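PDB 6G44: putative major capsid protein, which probably builds the icosahedral shell of the mavirus virophage, as trimers of a double jelly-roll subunit. Local coordinates for residues Leu65-Gly70 against Asn272-Leu277; Gly70-Leu75 against Lys217-Phe222; Glu82-Leu87 against Glu258-Gly263; Asp149-Ile154 against Asn388-Cys393; Ala397-Leu402 against Glu417-Ala422. All coordinates share one frame; numbering follows the deposited sequence.

Contact 1: residues Leu65-Gly70 against Asn272-Leu277; sequences LGNLTG and NWVAPL
Leu68 and Trp273 form an antiparallel hydrogen-bonded pair, Leu68 N to Trp273 O and Trp273 N to Leu68 O both at 2.9 Å, followed by the non-hydrogen-bonded pair Thr69-Asn272. On the Leu68-Trp273 face, Leu68 CB sits over the six-membered ring of the indole in a CH-pi contact, 3.9 Å from its centroid and 15° off the ring normal, while Leu68 CD1 reaches on to Ala275 CB at 3.8 Å. On the other face, Asn272 holds CG anti to its backbone N (chi1 -180°), and its amide nitrogen bonds in plane to two acceptors: Gly66 O, 2.8 Å from ND2 and nearly along the C=O axis, and Thr69 OG1, 3.2 Å from ND2. The amide thus spans the corner at Asn67. One water joins OD1 of Asn67 to OD1 of Asn272. Trp273 NE1 bonds to Tyr21 OH of a second subunit. Strand 68-69 also pairs with strand 222-235, and Gln43 of strand 43-45 touches Leu65 and Asn272.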
# COMPACT_ATOMS: atom_id res chain seq x y z
N LEU C 65 -12.98 16.01 -33.50
CA LEU C 65 -13.36 16.60 -32.22
C LEU C 65 -12.71 17.96 -32.12
O LEU C 65 -11.52 18.11 -32.29
CB LEU C 65 -12.94 15.71 -31.04
CG LEU C 65 -13.68 14.39 -30.86
CD1 LEU C 65 -12.98 13.57 -29.76
CD2 LEU C 65 -15.14 14.55 -30.58
N GLY C 66 -13.53 18.93 -31.81
CA GLY C 66 -13.05 20.29 -31.67
C GLY C 66 -12.45 20.56 -30.31
O GLY C 66 -12.64 19.78 -29.36
N ASN C 67 -11.70 21.65 -30.25
CA ASN C 67 -11.21 22.17 -28.96
C ASN C 67 -10.37 21.09 -28.24
O ASN C 67 -9.54 20.46 -28.89
CB ASN C 67 -12.38 22.77 -28.16
CG ASN C 67 -13.01 23.92 -28.89
OD1 ASN C 67 -14.06 23.77 -29.57
ND2 ASN C 67 -12.35 25.05 -28.83
N LEU C 68 -10.57 20.86 -26.94
CA LEU C 68 -9.68 19.93 -26.21
C LEU C 68 -10.28 18.55 -26.06
O LEU C 68 -11.46 18.41 -25.78
CB LEU C 68 -9.35 20.49 -24.83
CG LEU C 68 -8.64 21.85 -24.84
CD1 LEU C 68 -8.29 22.28 -23.41
CD2 LEU C 68 -7.42 21.90 -25.73
N THR C 69 -9.42 17.54 -26.22
CA THR C 69 -9.81 16.14 -26.08
C THR C 69 -8.91 15.48 -25.04
O THR C 69 -7.71 15.70 -25.03
CB THR C 69 -9.71 15.44 -27.46
OG1 THR C 69 -10.72 16.03 -28.32
CG2 THR C 69 -9.95 13.93 -27.37
N GLY C 70 -9.51 14.64 -24.20
CA GLY C 70 -8.76 13.91 -23.20
C GLY C 70 -7.56 13.16 -23.74
O GLY C 70 -7.65 12.49 -24.78
N ASN C 272 -14.21 15.76 -23.85
CA ASN C 272 -14.06 16.80 -24.87
C ASN C 272 -14.64 18.09 -24.31
O ASN C 272 -15.73 18.06 -23.76
CB ASN C 272 -14.76 16.41 -26.17
CG ASN C 272 -14.60 17.48 -27.24
OD1 ASN C 272 -15.51 18.28 -27.46
ND2 ASN C 272 -13.46 17.53 -27.86
N TRP C 273 -13.90 19.19 -24.42
CA TRP C 273 -14.34 20.43 -23.78
C TRP C 273 -13.65 21.63 -24.36
O TRP C 273 -12.62 21.52 -25.03
CB TRP C 273 -14.15 20.35 -22.24
CG TRP C 273 -12.73 20.41 -21.80
CD1 TRP C 273 -12.09 21.50 -21.29
CD2 TRP C 273 -11.75 19.35 -21.83
NE1 TRP C 273 -10.79 21.19 -20.99
CE2 TRP C 273 -10.54 19.88 -21.33
CE3 TRP C 273 -11.78 18.00 -22.21
CZ2 TRP C 273 -9.37 19.11 -21.21
CZ3 TRP C 273 -10.60 17.24 -22.10
CH2 TRP C 273 -9.43 17.81 -21.62
N VAL C 274 -14.23 22.81 -24.08
CA VAL C 274 -13.67 24.07 -24.49
C VAL C 274 -12.73 24.55 -23.39
O VAL C 274 -13.09 24.52 -22.20
CB VAL C 274 -14.80 25.08 -24.72
CG1 VAL C 274 -14.25 26.47 -25.00
CG2 VAL C 274 -15.72 24.62 -25.86
N ALA C 275 -11.57 25.01 -23.82
CA ALA C 275 -10.55 25.49 -22.90
C ALA C 275 -11.13 26.63 -22.07
O ALA C 275 -11.80 27.51 -22.61
CB ALA C 275 -9.33 25.94 -23.68
N PRO C 276 -10.92 26.59 -20.75
CA PRO C 276 -11.43 27.66 -19.89
C PRO C 276 -10.75 29.01 -20.13
O PRO C 276 -9.59 29.10 -20.57
CB PRO C 276 -11.14 27.14 -18.48
CG PRO C 276 -9.91 26.33 -18.65
CD PRO C 276 -10.08 25.64 -19.99
N LEU C 277 -11.51 30.09 -19.90
CA LEU C 277 -10.98 31.45 -20.08
C LEU C 277 -9.66 31.68 -19.34
O LEU C 277 -8.73 32.32 -19.83
CB LEU C 277 -11.98 32.48 -19.53
CG LEU C 277 -13.26 32.91 -20.22
CD1 LEU C 277 -14.04 33.82 -19.27
CD2 LEU C 277 -12.93 33.65 -21.52
O HOH W 1 -15.42 21.18 -29.00
O HOH W 2 -10.62 25.42 -26.80

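Contact 2: residues Gly70-Leu75 against Lys217-Phe222; sequences GGAPRL and KDPVPF
The oxygen of a bridging water is the best-held polar atom here, gripped by two backbone groups: it accepts the N-H of Gly71, 3.0 Å from Gly71 N, and donates to Pro219 O, 2.8 Å away. The two backbones are thus joined through it and not by a direct hydrogen bond. Gly71 CA approaches Val220 O at 3.5 Å in a CA-H...O contact, and Val220 O, buried here, has no hydrogen-bond partner in the model. The glycine lies tight against the 217-222 segment, and the Pro219 ring closes one flank, with Pro219 CB 4.0 Å from Gly71 CA and Pro219 CG 4.1 Å from Ala72 CB. Phe222, its CG beside the backbone N (chi1 -68°), offers a ring edge, so that CE2 comes 3.7 Å from Gly71 O and CD2 4.0 Å from Gly70 O. Tyr288 stacks on the Phe222 ring, and Trp23 of a second subunit packs on Val220 and Pro221. With two prolines and two glycines, the contact relies on close backbone packing and one bridging water where a sheet would use paired amides; carbonyl oxygens meet C-H groups and an aromatic edge.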
# COMPACT_ATOMS: atom_id res chain seq x y z
N GLY C 70 -9.51 14.64 -24.20
CA GLY C 70 -8.76 13.91 -23.20
C GLY C 70 -7.56 13.16 -23.74
O GLY C 70 -7.65 12.49 -24.78
N GLY C 71 -6.46 13.18 -22.98
CA GLY C 71 -5.22 12.58 -23.42
C GLY C 71 -5.14 11.07 -23.25
O GLY C 71 -4.26 10.47 -23.87
N ALA C 72 -6.05 10.48 -22.47
CA ALA C 72 -6.08 9.05 -22.26
C ALA C 72 -7.45 8.47 -22.58
O ALA C 72 -8.21 8.09 -21.73
CB ALA C 72 -5.68 8.72 -20.83
N PRO C 73 -7.79 8.42 -23.90
CA PRO C 73 -9.04 7.82 -24.30
C PRO C 73 -9.14 6.34 -23.92
O PRO C 73 -8.12 5.63 -23.83
CB PRO C 73 -9.05 7.99 -25.82
CG PRO C 73 -7.63 8.12 -26.22
CD PRO C 73 -6.99 8.85 -25.05
N ARG C 74 -10.35 5.89 -23.68
CA ARG C 74 -10.61 4.54 -23.24
C ARG C 74 -11.50 3.81 -24.23
O ARG C 74 -12.23 4.43 -25.00
CB ARG C 74 -11.29 4.52 -21.85
CG ARG C 74 -10.52 5.32 -20.79
CD ARG C 74 -11.19 5.27 -19.43
NE ARG C 74 -11.01 4.01 -18.73
CZ ARG C 74 -9.96 3.70 -17.98
NH1 ARG C 74 -9.93 2.53 -17.38
NH2 ARG C 74 -8.94 4.53 -17.84
N LEU C 75 -11.46 2.50 -24.17
CA LEU C 75 -12.37 1.66 -24.92
C LEU C 75 -13.28 0.91 -23.96
O LEU C 75 -12.81 0.27 -23.01
CB LEU C 75 -11.58 0.67 -25.77
CG LEU C 75 -10.67 1.28 -26.83
CD1 LEU C 75 -9.72 0.27 -27.45
CD2 LEU C 75 -11.48 1.96 -27.93
N LYS C 217 -4.56 9.84 -14.45
CA LYS C 217 -5.29 10.78 -13.58
C LYS C 217 -5.35 12.18 -14.19
O LYS C 217 -6.43 12.82 -14.18
CB LYS C 217 -4.71 10.86 -12.15
CG LYS C 217 -5.43 11.90 -11.28
CD LYS C 217 -5.15 11.81 -9.79
CE LYS C 217 -5.70 13.04 -9.07
NZ LYS C 217 -7.18 13.19 -9.19
N ASP C 218 -4.22 12.61 -14.76
CA ASP C 218 -4.06 14.00 -15.17
C ASP C 218 -3.25 14.13 -16.48
O ASP C 218 -2.19 14.77 -16.52
CB ASP C 218 -3.38 14.75 -14.02
CG ASP C 218 -3.35 16.25 -14.21
OD1 ASP C 218 -4.27 16.83 -14.80
OD2 ASP C 218 -2.36 16.84 -13.72
N PRO C 219 -3.77 13.53 -17.57
CA PRO C 219 -3.06 13.59 -18.84
C PRO C 219 -3.21 14.95 -19.52
O PRO C 219 -4.28 15.57 -19.43
CB PRO C 219 -3.75 12.49 -19.68
CG PRO C 219 -5.11 12.41 -19.15
CD PRO C 219 -5.05 12.82 -17.69
N VAL C 220 -2.15 15.38 -20.19
CA VAL C 220 -2.20 16.60 -21.02
C VAL C 220 -3.22 16.35 -22.16
O VAL C 220 -3.12 15.34 -22.86
CB VAL C 220 -0.83 16.94 -21.56
CG1 VAL C 220 -0.91 18.19 -22.43
CG2 VAL C 220 0.13 17.19 -20.40
N PRO C 221 -4.19 17.26 -22.36
CA PRO C 221 -5.16 17.14 -23.44
C PRO C 221 -4.55 17.30 -24.84
O PRO C 221 -3.51 17.95 -24.99
CB PRO C 221 -6.12 18.31 -23.18
CG PRO C 221 -5.88 18.73 -21.79
CD PRO C 221 -4.45 18.45 -21.54
N PHE C 222 -5.21 16.69 -25.81
CA PHE C 222 -4.97 16.99 -27.23
C PHE C 222 -5.82 18.17 -27.69
O PHE C 222 -6.86 18.43 -27.11
CB PHE C 222 -5.23 15.74 -28.06
CG PHE C 222 -4.22 14.66 -27.80
CD1 PHE C 222 -2.92 14.80 -28.27
CD2 PHE C 222 -4.56 13.53 -27.06
CE1 PHE C 222 -1.98 13.84 -28.01
CE2 PHE C 222 -3.60 12.56 -26.81
CZ PHE C 222 -2.33 12.73 -27.28
O HOH W 3 -6.69 15.28 -20.82

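Contact 3: residues Glu82-Leu87 against Glu258-Gly263; sequences EIKNIL and EVDITG
Strands 74-84 and 258-273 are neighbours in the antiparallel sheet of the jelly-roll that contains them, and here the pairing runs to the end of the former. The axes of strands 82-84 and 258-262 approach to 4.7 Å at 165°, antiparallel. Glu82 pairs with Asp260 and Lys84 with Glu258 as hydrogen-bonded pairs, flanking the non-hydrogen-bonded pair Ile83-Val259. The bond from Lys84 N to Glu258 O, at 2.7 Å, lies nearly along the C=O axis; its return, Glu258 N to Lys84 O, stretches to 3.2 Å, with the donor 45° above the carbonyl plane. On the charged face, the extended Lys84 chain crosses obliquely to Asp260, and NZ meets OD2 at 2.8 Å, nearly along the C-O axis. Glu258 lies alongside Lys84 and adds a long salt bridge, its OE2 3.6 Å from NZ. The ammonium probably offsets two carboxylates and, with Glu82 OE2 only 4.7 Å from Asp260 OD2, may ease the repulsion there. A water donates to both Asn85 OD1 and Glu258 OE1, while Asn85 ND2 bonds to Asp256 O. On the opposite face, Ile83 CG1 and Val259 CG2 touch at 4.0 Å, side by side; Val196 covers Ile83, and Pro238 and Phe348 lie on Val259. This end of the sheet is thus charged on the Glu82-Lys84-Glu258-Asp260 face and apolar on the Ile83-Val259 face, consistent with a sandwich sheet of a jelly-roll.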
# COMPACT_ATOMS: atom_id res chain seq x y z
N GLU C 82 -19.74 -17.58 -23.91
CA GLU C 82 -20.28 -18.89 -23.58
C GLU C 82 -19.13 -19.86 -23.42
O GLU C 82 -18.36 -20.04 -24.34
CB GLU C 82 -21.24 -19.40 -24.67
CG GLU C 82 -21.86 -20.74 -24.29
CD GLU C 82 -22.93 -21.23 -25.26
OE1 GLU C 82 -23.61 -22.21 -24.90
OE2 GLU C 82 -23.07 -20.68 -26.36
N ILE C 83 -19.02 -20.46 -22.23
CA ILE C 83 -17.95 -21.40 -21.92
C ILE C 83 -18.56 -22.79 -21.87
O ILE C 83 -19.48 -23.04 -21.07
CB ILE C 83 -17.29 -21.10 -20.55
CG1 ILE C 83 -16.78 -19.66 -20.54
CG2 ILE C 83 -16.23 -22.14 -20.27
CD1 ILE C 83 -16.37 -19.16 -19.17
N LYS C 84 -18.04 -23.67 -22.72
CA LYS C 84 -18.53 -25.05 -22.83
C LYS C 84 -17.50 -26.06 -22.37
O LYS C 84 -16.30 -25.75 -22.26
CB LYS C 84 -18.91 -25.36 -24.29
CG LYS C 84 -19.94 -24.41 -24.86
CD LYS C 84 -20.21 -24.73 -26.33
CE LYS C 84 -20.79 -23.54 -27.07
NZ LYS C 84 -20.58 -23.63 -28.55
N ASN C 85 -17.98 -27.29 -22.11
CA ASN C 85 -17.16 -28.46 -21.71
C ASN C 85 -16.85 -28.48 -20.21
O ASN C 85 -15.90 -29.14 -19.79
CB ASN C 85 -15.86 -28.62 -22.52
CG ASN C 85 -16.08 -28.68 -24.02
OD1 ASN C 85 -17.19 -29.00 -24.49
ND2 ASN C 85 -15.05 -28.33 -24.78
N ILE C 86 -17.68 -27.81 -19.42
CA ILE C 86 -17.54 -27.79 -17.97
C ILE C 86 -18.25 -29.00 -17.39
O ILE C 86 -19.43 -29.19 -17.63
CB ILE C 86 -18.15 -26.52 -17.35
CG1 ILE C 86 -17.55 -25.25 -17.98
CG2 ILE C 86 -17.94 -26.49 -15.84
CD1 ILE C 86 -18.31 -24.00 -17.63
N LEU C 87 -17.53 -29.78 -16.58
CA LEU C 87 -18.13 -30.95 -15.90
C LEU C 87 -19.45 -30.57 -15.25
O LEU C 87 -19.57 -29.54 -14.58
CB LEU C 87 -17.16 -31.53 -14.86
CG LEU C 87 -17.59 -32.87 -14.23
CD1 LEU C 87 -17.47 -34.01 -15.23
CD2 LEU C 87 -16.75 -33.14 -13.00
N GLU C 258 -14.25 -24.83 -24.57
CA GLU C 258 -14.56 -24.18 -25.84
C GLU C 258 -15.35 -22.94 -25.48
O GLU C 258 -16.35 -23.04 -24.78
CB GLU C 258 -15.41 -25.12 -26.69
CG GLU C 258 -15.86 -24.55 -28.02
CD GLU C 258 -16.75 -25.51 -28.82
OE1 GLU C 258 -16.76 -26.73 -28.55
OE2 GLU C 258 -17.44 -25.02 -29.73
N VAL C 259 -14.88 -21.78 -25.93
CA VAL C 259 -15.47 -20.50 -25.54
C VAL C 259 -15.80 -19.74 -26.80
O VAL C 259 -14.99 -19.70 -27.74
CB VAL C 259 -14.51 -19.70 -24.65
CG1 VAL C 259 -15.15 -18.38 -24.24
CG2 VAL C 259 -14.11 -20.53 -23.43
N ASP C 260 -16.99 -19.15 -26.83
CA ASP C 260 -17.48 -18.33 -27.95
C ASP C 260 -17.87 -16.94 -27.47
O ASP C 260 -18.55 -16.85 -26.47
CB ASP C 260 -18.74 -18.99 -28.54
CG ASP C 260 -18.44 -20.32 -29.20
OD1 ASP C 260 -17.44 -20.41 -29.93
OD2 ASP C 260 -19.22 -21.27 -28.99
N ILE C 261 -17.55 -15.90 -28.25
CA ILE C 261 -17.95 -14.51 -27.99
C ILE C 261 -19.08 -14.15 -28.94
O ILE C 261 -18.99 -14.40 -30.16
CB ILE C 261 -16.77 -13.56 -28.23
CG1 ILE C 261 -15.54 -13.98 -27.38
CG2 ILE C 261 -17.14 -12.08 -27.99
CD1 ILE C 261 -15.72 -13.91 -25.87
N THR C 262 -20.12 -13.57 -28.37
CA THR C 262 -21.25 -13.05 -29.14
C THR C 262 -21.66 -11.70 -28.62
O THR C 262 -21.32 -11.31 -27.49
CB THR C 262 -22.46 -14.02 -29.11
OG1 THR C 262 -22.96 -14.17 -27.77
CG2 THR C 262 -22.09 -15.37 -29.71
N GLY C 263 -22.41 -10.97 -29.43
CA GLY C 263 -22.96 -9.69 -29.03
C GLY C 263 -21.90 -8.64 -28.76
O GLY C 263 -22.17 -7.69 -28.01
O HOH W 4 -18.42 -28.16 -26.86

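Contact 4: residues Asp149-Ile154 against Asn388-Cys393; sequences DEYNKI and NKRFSC. With SO4 (sulfate ion), chain Z.
Glu150 and Arg390 cross at about a right angle: CG of Glu150 sits over one face of the guanidinium, 3.5 Å above its plane. The Glu150 chain bends at chi2 (87°) to turn the carboxylate toward Lys389, whose own chain folds back at chi2 and chi3. Lys389 NZ meets Glu150 OE2 at 2.8 Å, from above the carboxylate plane, and Asn160 takes OE1. The pairing of OE2 with Arg390 NH2 is long and purely electrostatic, since the oxygen lies well out of the guanidinium plane. The Tyr151 ring stands 79° to that plane and presents its hydroxyl at the guanidinium edge: Arg390 NH1 donates to Tyr151 OH at 3.1 Å, and OH donates to Ser392 OG at 2.8 Å. OG has a further partner in Cys180 O of a second subunit. The sulfate, probably from the crystallisation liquor, lies at another part of the edge, bonded by Lys389 NZ, Arg390 N, Arg390 NE (2.9 Å from O1) and Arg390 NH2 (2.8 Å from O2). With Arg390 at the N-cap position of a short helix, the salt-bridge network of Glu150, Lys389 and Arg390 captures this anion where two subunits meet, Ser172 of the second sharing it.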
# COMPACT_ATOMS: atom_id res chain seq x y z
N ASP C 149 -0.36 -12.19 -13.12
CA ASP C 149 -0.16 -13.54 -12.59
C ASP C 149 1.29 -13.75 -12.15
O ASP C 149 2.26 -13.38 -12.83
CB ASP C 149 -0.42 -14.59 -13.67
CG ASP C 149 -1.87 -14.66 -14.10
OD1 ASP C 149 -2.75 -14.43 -13.29
OD2 ASP C 149 -2.10 -14.99 -15.29
N GLU C 150 1.44 -14.38 -10.97
CA GLU C 150 2.75 -14.72 -10.46
C GLU C 150 3.20 -16.11 -10.87
O GLU C 150 4.41 -16.33 -10.98
CB GLU C 150 2.76 -14.60 -8.93
CG GLU C 150 2.51 -13.18 -8.44
CD GLU C 150 1.04 -12.79 -8.26
OE1 GLU C 150 0.15 -13.64 -8.53
OE2 GLU C 150 0.81 -11.63 -7.85
N TYR C 151 2.25 -17.03 -11.01
CA TYR C 151 2.54 -18.44 -11.28
C TYR C 151 1.82 -18.90 -12.55
O TYR C 151 0.91 -18.24 -13.04
CB TYR C 151 2.22 -19.32 -10.07
CG TYR C 151 2.83 -18.79 -8.80
CD1 TYR C 151 4.19 -18.91 -8.56
CD2 TYR C 151 2.08 -18.09 -7.88
CE1 TYR C 151 4.76 -18.36 -7.43
CE2 TYR C 151 2.65 -17.52 -6.75
CZ TYR C 151 3.99 -17.66 -6.54
OH TYR C 151 4.54 -17.07 -5.41
N ASN C 152 2.21 -20.07 -13.04
CA ASN C 152 1.72 -20.54 -14.32
C ASN C 152 0.40 -21.33 -14.24
O ASN C 152 -0.08 -21.80 -15.28
CB ASN C 152 2.82 -21.32 -15.05
CG ASN C 152 3.03 -22.71 -14.49
OD1 ASN C 152 2.67 -23.03 -13.36
ND2 ASN C 152 3.68 -23.55 -15.30
N LYS C 153 -0.16 -21.49 -13.04
CA LYS C 153 -1.46 -22.09 -12.83
C LYS C 153 -2.20 -21.33 -11.75
O LYS C 153 -1.59 -20.82 -10.79
CB LYS C 153 -1.35 -23.53 -12.36
CG LYS C 153 -0.73 -24.50 -13.33
CD LYS C 153 -0.98 -25.90 -12.84
CE LYS C 153 -0.34 -26.96 -13.71
NZ LYS C 153 0.10 -28.00 -12.76
N ILE C 154 -3.53 -21.30 -11.87
CA ILE C 154 -4.41 -20.66 -10.91
C ILE C 154 -5.41 -21.70 -10.45
O ILE C 154 -5.98 -22.42 -11.29
CB ILE C 154 -5.17 -19.48 -11.57
CG1 ILE C 154 -4.21 -18.36 -11.94
CG2 ILE C 154 -6.29 -18.98 -10.68
CD1 ILE C 154 -4.75 -17.39 -12.98
N ASN C 388 8.17 -5.24 -10.99
CA ASN C 388 7.20 -5.03 -9.90
C ASN C 388 6.59 -6.29 -9.32
O ASN C 388 5.62 -6.19 -8.57
CB ASN C 388 6.11 -4.03 -10.33
CG ASN C 388 5.29 -4.54 -11.49
OD1 ASN C 388 5.26 -5.74 -11.78
ND2 ASN C 388 4.63 -3.60 -12.20
N LYS C 389 7.15 -7.45 -9.60
CA LYS C 389 6.65 -8.72 -9.10
C LYS C 389 7.66 -9.43 -8.20
O LYS C 389 8.85 -9.13 -8.22
CB LYS C 389 6.24 -9.66 -10.23
CG LYS C 389 5.16 -9.08 -11.14
CD LYS C 389 3.91 -8.67 -10.40
CE LYS C 389 3.16 -9.85 -9.80
NZ LYS C 389 2.05 -9.41 -8.92
N ARG C 390 7.13 -10.38 -7.44
CA ARG C 390 7.93 -11.17 -6.46
C ARG C 390 8.97 -12.05 -7.15
O ARG C 390 8.83 -12.41 -8.33
CB ARG C 390 7.02 -12.02 -5.59
CG ARG C 390 6.31 -13.13 -6.37
CD ARG C 390 5.24 -13.87 -5.59
NE ARG C 390 4.10 -13.00 -5.30
CZ ARG C 390 3.01 -13.43 -4.71
NH1 ARG C 390 2.91 -14.69 -4.36
NH2 ARG C 390 1.98 -12.61 -4.51
N PHE C 391 10.01 -12.41 -6.41
CA PHE C 391 11.10 -13.22 -6.95
C PHE C 391 10.63 -14.60 -7.46
O PHE C 391 11.11 -15.06 -8.50
CB PHE C 391 12.22 -13.38 -5.91
CG PHE C 391 13.40 -14.16 -6.42
CD1 PHE C 391 14.13 -13.70 -7.52
CD2 PHE C 391 13.78 -15.35 -5.83
CE1 PHE C 391 15.23 -14.41 -8.03
CE2 PHE C 391 14.87 -16.05 -6.33
CZ PHE C 391 15.58 -15.59 -7.40
N SER C 392 9.70 -15.23 -6.76
CA SER C 392 9.18 -16.56 -7.16
C SER C 392 8.43 -16.52 -8.49
O SER C 392 8.31 -17.56 -9.12
CB SER C 392 8.29 -17.17 -6.08
OG SER C 392 7.20 -16.35 -5.78
N CYS C 393 7.96 -15.35 -8.91
CA CYS C 393 7.40 -15.19 -10.26
C CYS C 393 8.53 -15.11 -11.25
O CYS C 393 8.66 -15.97 -12.13
CB CYS C 393 6.56 -13.93 -10.28
SG CYS C 393 6.00 -13.40 -11.91
S SO4 Z . 3.84 -9.38 -5.68
O1 SO4 Z . 4.27 -10.41 -6.60
O2 SO4 Z . 3.01 -9.96 -4.63
O3 SO4 Z . 3.05 -8.35 -6.43
O4 SO4 Z . 5.03 -8.71 -5.08

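Contact 5: residues Ala397-Leu402 against Glu417-Ala422; sequences ALANGL and EAIFGA. With SO4 (sulfate ion), chain P.
Asn400 CG takes the crowded position between backbone N and carbonyl carbon (chi1 64°), which swings the amide across to the backbone of Glu417-Ile419. There OD1 accepts from Ile419 N at 2.9 Å, the donor above the plane of the Asn400 side-chain carbonyl, and ND2 gives one hydrogen to Glu417 O, 2.9 Å away and in the amide plane. A second bond from ND2 goes to sulfate O1, also at 2.9 Å, so three bonds fix the amide's rotation. The sulfate, probably from the crystallisation liquor, also binds Thr167 of a second subunit. Ala399 N bonds to Ile419 O at 2.8 Å and Gly421 N to Ala397 O at 3.0 Å, bracketing the bridged pair Leu398-Phe420. Leu398, with CG anti to the backbone N (chi1 177°), places CD1 over the rim of one Phe420 ring face and 3.8 Å from Ala418 CB. A single beta bridge, continued by side-chain-to-backbone bonds of Asn400, thus joins the ends of the stretch holding helices 401-405 and 411-417.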
# COMPACT_ATOMS: atom_id res chain seq x y z
N ALA C 397 10.90 -20.74 -10.81
CA ALA C 397 11.16 -21.92 -9.97
C ALA C 397 9.89 -22.69 -9.67
O ALA C 397 8.78 -22.17 -9.81
CB ALA C 397 11.89 -21.51 -8.70
N LEU C 398 10.07 -23.93 -9.22
CA LEU C 398 8.99 -24.74 -8.70
C LEU C 398 8.40 -24.10 -7.44
O LEU C 398 9.12 -23.90 -6.44
CB LEU C 398 9.52 -26.14 -8.36
CG LEU C 398 8.50 -27.10 -7.74
CD1 LEU C 398 7.39 -27.47 -8.71
CD2 LEU C 398 9.21 -28.32 -7.17
N ALA C 399 7.14 -23.69 -7.53
CA ALA C 399 6.47 -22.91 -6.48
C ALA C 399 5.77 -23.73 -5.41
O ALA C 399 5.50 -23.20 -4.32
CB ALA C 399 5.48 -21.95 -7.13
N ASN C 400 5.44 -24.98 -5.70
CA ASN C 400 4.67 -25.82 -4.77
C ASN C 400 5.40 -27.13 -4.45
O ASN C 400 4.87 -28.23 -4.65
CB ASN C 400 3.24 -26.08 -5.30
CG ASN C 400 3.21 -26.86 -6.59
OD1 ASN C 400 4.18 -26.87 -7.35
ND2 ASN C 400 2.07 -27.49 -6.87
N GLY C 401 6.61 -26.99 -3.93
CA GLY C 401 7.49 -28.13 -3.70
C GLY C 401 6.96 -29.19 -2.76
O GLY C 401 7.24 -30.35 -2.98
N LEU C 402 6.20 -28.81 -1.73
CA LEU C 402 5.65 -29.83 -0.82
C LEU C 402 4.71 -30.75 -1.55
O LEU C 402 4.73 -31.97 -1.36
CB LEU C 402 4.87 -29.22 0.32
CG LEU C 402 5.57 -28.82 1.55
CD1 LEU C 402 4.53 -28.14 2.43
CD2 LEU C 402 6.19 -30.03 2.25
N GLU C 417 0.85 -31.86 -11.36
CA GLU C 417 0.53 -31.02 -10.21
C GLU C 417 1.53 -29.89 -9.97
O GLU C 417 1.23 -28.99 -9.19
CB GLU C 417 0.39 -31.87 -8.96
CG GLU C 417 -0.79 -32.84 -9.11
CD GLU C 417 -1.09 -33.65 -7.87
OE1 GLU C 417 -0.75 -33.19 -6.75
OE2 GLU C 417 -1.67 -34.74 -8.01
N ALA C 418 2.68 -29.92 -10.63
CA ALA C 418 3.72 -28.91 -10.38
C ALA C 418 3.27 -27.55 -10.92
O ALA C 418 2.67 -27.44 -12.00
CB ALA C 418 5.01 -29.31 -11.05
N ILE C 419 3.60 -26.52 -10.14
CA ILE C 419 3.36 -25.13 -10.50
C ILE C 419 4.68 -24.39 -10.48
O ILE C 419 5.47 -24.57 -9.55
CB ILE C 419 2.38 -24.48 -9.51
CG1 ILE C 419 1.02 -25.18 -9.60
CG2 ILE C 419 2.19 -22.99 -9.81
CD1 ILE C 419 0.05 -24.82 -8.54
N PHE C 420 4.88 -23.53 -11.47
CA PHE C 420 6.11 -22.74 -11.64
C PHE C 420 5.84 -21.26 -11.65
O PHE C 420 4.73 -20.81 -12.00
CB PHE C 420 6.86 -23.14 -12.92
CG PHE C 420 7.32 -24.57 -12.89
CD1 PHE C 420 6.48 -25.60 -13.31
CD2 PHE C 420 8.58 -24.89 -12.42
CE1 PHE C 420 6.89 -26.91 -13.23
CE2 PHE C 420 8.99 -26.21 -12.34
CZ PHE C 420 8.15 -27.22 -12.75
N GLY C 421 6.85 -20.49 -11.29
CA GLY C 421 6.77 -19.05 -11.51
C GLY C 421 6.50 -18.74 -12.96
O GLY C 421 6.93 -19.47 -13.87
N ALA C 422 5.80 -17.63 -13.21
CA ALA C 422 5.46 -17.27 -14.59
C ALA C 422 6.69 -17.01 -15.44
O ALA C 422 6.65 -17.17 -16.66
CB ALA C 422 4.54 -16.06 -14.63
S SO4 P . -0.45 -25.85 -4.24
O1 SO4 P . -0.29 -26.84 -5.32
O2 SO4 P . 0.44 -26.19 -3.10
O3 SO4 P . -0.16 -24.47 -4.71
O4 SO4 P . -1.90 -25.91 -3.85

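Overall arrangement
Contacts 1 and 3 pair strands of one sheet, both using 258-273; contact 2 joins the loop leading into strand 74-84 to the chain entering strand 222-235. Contacts 1 and 2 touch through Gly70, Thr69 and Trp273, whereas contact 3 lies about 43 Å from contact 1, centre to centre. Paired backbones carry the partly buried contact 1 and contact 3, the latter at the surface with salt bridges; the buried contact 2 replaces them with proline packing and a water. Contacts 4 and 5, also buried, sit beside each other on the far side of the chain's centre from contacts 1 and 2, joined through Asn152 and Lys153. Both hold a sulfate shared with the second subunit, which all but contact 3 touch.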